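Local coordinates for NAD(P)-dependent oxidoreductase (Pseudomonas putida, PDB 7A3W), which uses NADPH to reduce imines, and probably carries out conjugate reduction and reductive amination as a multifunctional imine reductase, at residues Ala189-Ala201 against Ala255-Asp267. Sequence-based numbering, arbitrary orientation.
Sequences AAWLEGAVLASCA and ALQRANAPHASTD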
ATOM      1  N   ALA B 189       1.528   7.327  -2.260  1.00 16.63           N
ATOM      2  CA  ALA B 189       2.182   7.962  -3.421  1.00 15.21           C
ATOM      3  C   ALA B 189       2.154   6.987  -4.615  1.00 15.91           C
ATOM      4  O   ALA B 189       1.894   7.434  -5.768  1.00 16.44           O
ATOM      5  CB  ALA B 189       3.570   8.384  -3.080  1.00 15.48           C
ATOM      6  N   ALA B 190       2.416   5.707  -4.368  1.00 14.29           N
ATOM      7  CA  ALA B 190       2.355   4.664  -5.421  1.00 15.63           C
ATOM      8  C   ALA B 190       0.942   4.651  -6.005  1.00 14.42           C
ATOM      9  O   ALA B 190       0.803   4.517  -7.208  1.00 14.06           O
ATOM     10  CB  ALA B 190       2.712   3.298  -4.857  1.00 15.02           C
ATOM     11  N   TRP B 191      -0.090   4.690  -5.155  1.00 15.38           N
ATOM     12  CA  TRP B 191      -1.491   4.667  -5.639  1.00 16.69           C
ATOM     13  C   TRP B 191      -1.743   5.864  -6.570  1.00 17.33           C
ATOM     14  O   TRP B 191      -2.315   5.675  -7.670  1.00 16.77           O
ATOM     15  CB  TRP B 191      -2.487   4.643  -4.483  1.00 17.21           C
ATOM     16  CG  TRP B 191      -3.878   4.598  -5.020  1.00 17.21           C
ATOM     17  CD1 TRP B 191      -4.551   3.490  -5.431  1.00 18.42           C
ATOM     18  CD2 TRP B 191      -4.743   5.719  -5.286  1.00 18.79           C
ATOM     19  NE1 TRP B 191      -5.789   3.833  -5.896  1.00 19.48           N
ATOM     20  CE2 TRP B 191      -5.928   5.195  -5.839  1.00 19.95           C
ATOM     21  CE3 TRP B 191      -4.650   7.099  -5.085  1.00 19.60           C
ATOM     22  CZ2 TRP B 191      -7.003   6.007  -6.204  1.00 20.02           C
ATOM     23  CZ3 TRP B 191      -5.693   7.902  -5.478  1.00 19.75           C
ATOM     24  CH2 TRP B 191      -6.865   7.365  -6.009  1.00 18.15           C
ATOM     25  N   LEU B 192      -1.327   7.060  -6.157  1.00 17.54           N
ATOM     26  CA  LEU B 192      -1.473   8.293  -6.967  1.00 19.23           C
ATOM     27  C   LEU B 192      -0.742   8.101  -8.293  1.00 19.24           C
ATOM     28  O   LEU B 192      -1.304   8.473  -9.332  1.00 16.59           O
ATOM     29  CB  LEU B 192      -0.880   9.495  -6.221  1.00 20.36           C
ATOM     30  CG  LEU B 192      -1.651   9.929  -4.986  1.00 20.04           C
ATOM     31  CD1 LEU B 192      -0.805  10.877  -4.141  1.00 20.55           C
ATOM     32  CD2 LEU B 192      -2.963  10.561  -5.408  1.00 19.62           C
ATOM     33  N   GLU B 193       0.476   7.579  -8.243  1.00 19.25           N
ATOM     34  CA  GLU B 193       1.305   7.340  -9.453  1.00 19.34           C
ATOM     35  C   GLU B 193       0.544   6.437 -10.448  1.00 18.83           C
ATOM     36  O   GLU B 193       0.496   6.759 -11.640  1.00 17.57           O
ATOM     37  CB  GLU B 193       2.623   6.758  -8.981  1.00 20.35           C
ATOM     38  CG  GLU B 193       3.646   6.643 -10.064  1.00 22.21           C
ATOM     39  CD  GLU B 193       5.063   6.493  -9.523  1.00 22.76           C
ATOM     40  OE1 GLU B 193       5.474   7.337  -8.667  1.00 24.75           O
ATOM     41  OE2 GLU B 193       5.758   5.573  -9.959  1.00 22.31           O
ATOM     42  N   GLY B 194      -0.094   5.367  -9.960  1.00 17.16           N
ATOM     43  CA  GLY B 194      -0.960   4.491 -10.770  1.00 17.95           C
ATOM     44  C   GLY B 194      -2.226   5.189 -11.256  1.00 18.29           C
ATOM     45  O   GLY B 194      -2.597   5.018 -12.436  1.00 17.74           O
ATOM     46  N   ALA B 195      -2.894   5.943 -10.384  1.00 18.66           N
ATOM     47  CA  ALA B 195      -4.156   6.629 -10.719  1.00 18.19           C
ATOM     48  C   ALA B 195      -3.868   7.622 -11.845  1.00 17.94           C
ATOM     49  O   ALA B 195      -4.691   7.727 -12.777  1.00 18.86           O
ATOM     50  CB  ALA B 195      -4.730   7.309  -9.507  1.00 19.08           C
ATOM     51  N   VAL B 196      -2.704   8.266 -11.811  1.00 18.23           N
ATOM     52  CA  VAL B 196      -2.318   9.238 -12.867  1.00 19.24           C
ATOM     53  C   VAL B 196      -2.087   8.480 -14.179  1.00 20.53           C
ATOM     54  O   VAL B 196      -2.655   8.905 -15.213  1.00 20.28           O
ATOM     55  CB  VAL B 196      -1.128  10.103 -12.443  1.00 18.73           C
ATOM     56  CG1 VAL B 196      -0.547  10.847 -13.630  1.00 19.38           C
ATOM     57  CG2 VAL B 196      -1.518  11.068 -11.337  1.00 17.74           C
ATOM     58  N   LEU B 197      -1.339   7.376 -14.159  1.00 18.95           N
ATOM     59  CA  LEU B 197      -1.143   6.563 -15.391  1.00 19.07           C
ATOM     60  C   LEU B 197      -2.509   6.142 -15.938  1.00 18.58           C
ATOM     61  O   LEU B 197      -2.756   6.293 -17.155  1.00 17.86           O
ATOM     62  CB  LEU B 197      -0.250   5.355 -15.091  1.00 19.60           C
ATOM     63  CG  LEU B 197       0.126   4.496 -16.311  1.00 20.59           C
ATOM     64  CD1 LEU B 197       0.828   5.333 -17.371  1.00 21.33           C
ATOM     65  CD2 LEU B 197       1.034   3.344 -15.909  1.00 20.55           C
ATOM     66  N   ALA B 198      -3.401   5.639 -15.095  1.00 16.98           N
ATOM     67  CA  ALA B 198      -4.723   5.152 -15.556  1.00 18.94           C
ATOM     68  C   ALA B 198      -5.483   6.295 -16.237  1.00 19.35           C
ATOM     69  O   ALA B 198      -6.015   6.117 -17.346  1.00 18.49           O
ATOM     70  CB  ALA B 198      -5.501   4.612 -14.406  1.00 19.18           C
ATOM     71  N   SER B 199      -5.495   7.454 -15.582  1.00 21.21           N
ATOM     72  CA  SER B 199      -6.161   8.677 -16.065  1.00 22.22           C
ATOM     73  C   SER B 199      -5.613   9.050 -17.446  1.00 22.06           C
ATOM     74  O   SER B 199      -6.442   9.399 -18.318  1.00 23.01           O
ATOM     75  CB  SER B 199      -6.012   9.803 -15.069  1.00 25.33           C
ATOM     76  OG  SER B 199      -6.489  11.013 -15.620  1.00 28.96           O
ATOM     77  N   CYS B 200      -4.289   8.973 -17.655  1.00 23.17           N
ATOM     78  CA  CYS B 200      -3.634   9.290 -18.946  1.00 23.19           C
ATOM     79  C   CYS B 200      -4.128   8.335 -20.045  1.00 24.94           C
ATOM     80  O   CYS B 200      -4.083   8.718 -21.228  1.00 25.27           O
ATOM     81  CB  CYS B 200      -2.116   9.243 -18.866  1.00 25.85           C
ATOM     82  SG  CYS B 200      -1.375  10.553 -17.849  1.00 27.99           S
ATOM     83  N   ALA B 201      -4.652   7.163 -19.676  1.00 22.72           N
ATOM     84  CA  ALA B 201      -5.163   6.151 -20.616  1.00 22.28           C
ATOM     85  C   ALA B 201      -6.694   6.215 -20.673  1.00 23.12           C
ATOM     86  O   ALA B 201      -7.290   5.334 -21.308  1.00 23.61           O
ATOM     87  CB  ALA B 201      -4.674   4.791 -20.179  1.00 20.90           C
ATOM     88  N   ALA B 255       5.683   2.827 -19.695  1.00 20.04           N
ATOM     89  CA  ALA B 255       4.301   3.345 -19.785  1.00 20.28           C
ATOM     90  C   ALA B 255       4.193   4.702 -19.084  1.00 20.31           C
ATOM     91  O   ALA B 255       3.569   5.616 -19.657  1.00 20.82           O
ATOM     92  CB  ALA B 255       3.335   2.334 -19.224  1.00 19.34           C
ATOM     93  N   LEU B 256       4.795   4.856 -17.911  1.00 20.53           N
ATOM     94  CA  LEU B 256       4.757   6.142 -17.163  1.00 20.71           C
ATOM     95  C   LEU B 256       5.477   7.218 -17.978  1.00 23.66           C
ATOM     96  O   LEU B 256       4.915   8.319 -18.145  1.00 22.27           O
ATOM     97  CB  LEU B 256       5.396   5.995 -15.782  1.00 20.98           C
ATOM     98  CG  LEU B 256       4.615   5.136 -14.792  1.00 19.84           C
ATOM     99  CD1 LEU B 256       5.491   4.674 -13.640  1.00 20.31           C
ATOM    100  CD2 LEU B 256       3.403   5.885 -14.269  1.00 21.64           C
ATOM    101  N   GLN B 257       6.662   6.905 -18.495  1.00 24.92           N
ATOM    102  CA  GLN B 257       7.472   7.877 -19.276  1.00 28.49           C
ATOM    103  C   GLN B 257       6.686   8.310 -20.523  1.00 31.31           C
ATOM    104  O   GLN B 257       6.610   9.535 -20.799  1.00 35.24           O
ATOM    105  CB  GLN B 257       8.838   7.263 -19.591  1.00 30.28           C
ATOM    106  CG  GLN B 257       9.731   7.139 -18.359  1.00 36.61           C
ATOM    107  CD  GLN B 257      11.027   6.401 -18.620  1.00 40.54           C
ATOM    108  OE1 GLN B 257      11.130   5.567 -19.515  1.00 48.53           O
ATOM    109  NE2 GLN B 257      12.037   6.682 -17.809  1.00 41.80           N
ATOM    110  N   ARG B 258       6.053   7.372 -21.223  1.00 31.38           N
ATOM    111  CA  ARG B 258       5.311   7.689 -22.468  1.00 33.55           C
ATOM    112  C   ARG B 258       4.038   8.492 -22.137  1.00 31.66           C
ATOM    113  O   ARG B 258       3.650   9.301 -22.983  1.00 32.79           O
ATOM    114  CB  ARG B 258       5.099   6.409 -23.287  1.00 38.50           C
ATOM    115  CG  ARG B 258       6.337   6.044 -24.102  1.00 44.17           C
ATOM    116  CD  ARG B 258       6.632   4.572 -24.355  1.00 48.37           C
ATOM    117  NE  ARG B 258       5.573   3.814 -25.014  1.00 52.58           N
ATOM    118  CZ  ARG B 258       4.537   3.269 -24.389  1.00 50.56           C
ATOM    119  NH2 ARG B 258       3.638   2.590 -25.077  1.00 55.17           N
ATOM    120  N   ALA B 259       3.433   8.311 -20.955  1.00 27.65           N
ATOM    121  CA  ALA B 259       2.264   9.086 -20.472  1.00 28.45           C
ATOM    122  C   ALA B 259       2.700  10.444 -19.914  1.00 28.91           C
ATOM    123  O   ALA B 259       1.816  11.230 -19.539  1.00 26.70           O
ATOM    124  CB  ALA B 259       1.516   8.315 -19.414  1.00 27.40           C
ATOM    125  N   ASN B 260       4.004  10.704 -19.812  1.00 32.37           N
ATOM    126  CA  ASN B 260       4.546  11.870 -19.064  1.00 35.67           C
ATOM    127  C   ASN B 260       3.959  11.921 -17.651  1.00 36.17           C
ATOM    128  O   ASN B 260       3.741  13.030 -17.118  1.00 41.03           O
ATOM    129  CB  ASN B 260       4.309  13.152 -19.852  1.00 37.77           C
ATOM    130  CG  ASN B 260       5.290  13.210 -20.993  1.00 38.26           C
ATOM    131  OD1 ASN B 260       4.932  12.950 -22.135  1.00 43.41           O
ATOM    132  ND2 ASN B 260       6.548  13.462 -20.676  1.00 41.88           N
ATOM    133  N   ALA B 261       3.697  10.755 -17.063  1.00 30.82           N
ATOM    134  CA  ALA B 261       3.263  10.627 -15.664  1.00 28.69           C
ATOM    135  C   ALA B 261       4.517  10.547 -14.795  1.00 26.71           C
ATOM    136  O   ALA B 261       5.540  10.024 -15.211  1.00 25.21           O
ATOM    137  CB  ALA B 261       2.377   9.429 -15.501  1.00 27.39           C
ATOM    138  N   PRO B 262       4.485  11.065 -13.557  1.00 26.50           N
ATOM    139  CA  PRO B 262       5.593  10.882 -12.620  1.00 24.93           C
ATOM    140  C   PRO B 262       5.795   9.402 -12.267  1.00 26.04           C
ATOM    141  O   PRO B 262       4.822   8.640 -12.231  1.00 24.28           O
ATOM    142  CB  PRO B 262       5.201  11.666 -11.365  1.00 25.11           C
ATOM    143  CG  PRO B 262       3.974  12.469 -11.752  1.00 26.16           C
ATOM    144  CD  PRO B 262       3.388  11.860 -13.010  1.00 25.53           C
ATOM    145  N   HIS B 263       7.042   9.039 -11.965  1.00 24.95           N
ATOM    146  CA  HIS B 263       7.475   7.639 -11.758  1.00 23.11           C
ATOM    147  C   HIS B 263       8.505   7.527 -10.633  1.00 22.15           C
ATOM    148  O   HIS B 263       9.276   6.550 -10.638  1.00 22.68           O
ATOM    149  CB  HIS B 263       7.978   7.078 -13.089  1.00 24.29           C
ATOM    150  CG  HIS B 263       9.049   7.899 -13.717  1.00 23.22           C
ATOM    151  ND1 HIS B 263      10.362   7.813 -13.325  1.00 26.61           N
ATOM    152  CD2 HIS B 263       9.008   8.823 -14.696  1.00 25.50           C
ATOM    153  CE1 HIS B 263      11.095   8.634 -14.050  1.00 24.23           C
ATOM    154  NE2 HIS B 263      10.297   9.260 -14.899  1.00 24.54           N
ATOM    155  N   ALA B 264       8.484   8.436  -9.657  1.00 20.49           N
ATOM    156  CA  ALA B 264       9.429   8.424  -8.517  1.00 19.40           C
ATOM    157  C   ALA B 264       9.219   7.179  -7.641  1.00 18.68           C
ATOM    158  O   ALA B 264      10.187   6.634  -7.070  1.00 17.81           O
ATOM    159  CB  ALA B 264       9.259   9.683  -7.709  1.00 21.10           C
ATOM    160  N   SER B 265       7.977   6.768  -7.444  1.00 17.23           N
ATOM    161  CA  SER B 265       7.694   5.587  -6.606  1.00 18.43           C
ATOM    162  C   SER B 265       8.192   4.317  -7.317  1.00 17.44           C
ATOM    163  O   SER B 265       8.764   3.457  -6.674  1.00 18.42           O
ATOM    164  CB  SER B 265       6.232   5.511  -6.276  1.00 19.26           C
ATOM    165  OG  SER B 265       6.034   4.455  -5.363  1.00 21.97           O
ATOM    166  N   THR B 266       7.945   4.197  -8.612  1.00 17.53           N
ATOM    167  CA  THR B 266       8.427   3.073  -9.444  1.00 16.88           C
ATOM    168  C   THR B 266       9.966   3.094  -9.464  1.00 18.02           C
ATOM    169  O   THR B 266      10.582   2.027  -9.332  1.00 18.60           O
ATOM    170  CB  THR B 266       7.787   3.157 -10.828  1.00 17.59           C
ATOM    171  OG1 THR B 266       6.371   3.010 -10.641  1.00 19.12           O
ATOM    172  CG2 THR B 266       8.329   2.118 -11.785  1.00 17.95           C
ATOM    173  N   ASP B 267      10.568   4.271  -9.575  1.00 20.63           N
ATOM    174  CA  ASP B 267      12.051   4.387  -9.548  1.00 21.87           C
ATOM    175  C   ASP B 267      12.593   3.830  -8.228  1.00 21.11           C
ATOM    176  O   ASP B 267      13.630   3.109  -8.240  1.00 19.43           O
ATOM    177  CB  ASP B 267      12.514   5.827  -9.716  1.00 22.32           C
ATOM    178  CG  ASP B 267      12.279   6.390 -11.099  1.00 25.67           C
ATOM    179  OD1 ASP B 267      12.059   5.613 -12.033  1.00 25.68           O
ATOM    180  OD2 ASP B 267      12.335   7.611 -11.220  1.00 29.33           O
TER
HETATM  181  O   HOH W   1       2.000   8.816 -12.306  1.00 27.76           O
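The carboxylate of E193 plugs into the first turn of helix 264-278, gripped by three bonds from that segment. OE1 accepts the amide of S265 (N to OE1, 2.8 Å) through its syn lone pair. OE2 takes two donors, the T266 amide on its syn side, 22° out of the carboxylate plane, and the T266 hydroxyl (OG1 to OE2, 2.7 Å), nearly in line with its C-O bond. With CG anti to the backbone N (chi1 -172°), the extended chain carries the carboxylate past the carbonyl of P262 to these amides. Y272 of the second subunit also bonds OE1, placing the site at the dimer interface. Shortening E193 to an alanine would probably leave the S265 and T266 amides without their acceptor and open a gap beside L256. A water donates to both E193 O and P262 O, bridging the two backbones. Next along helix 173-200, L197 packs crosswise on L256 (CB to CD2, 3.8 Å) and sets CD1 against A259 CB. Burial lessens toward C200 and A259, both partly exposed, which meet through their CB atoms. A buried carboxylate at a helix N-terminus, met by amides and hydroxyls, is likely to be stabilised as the anion, tying helix 173-200 to helix 264-278 and, through Y272, to the second subunit.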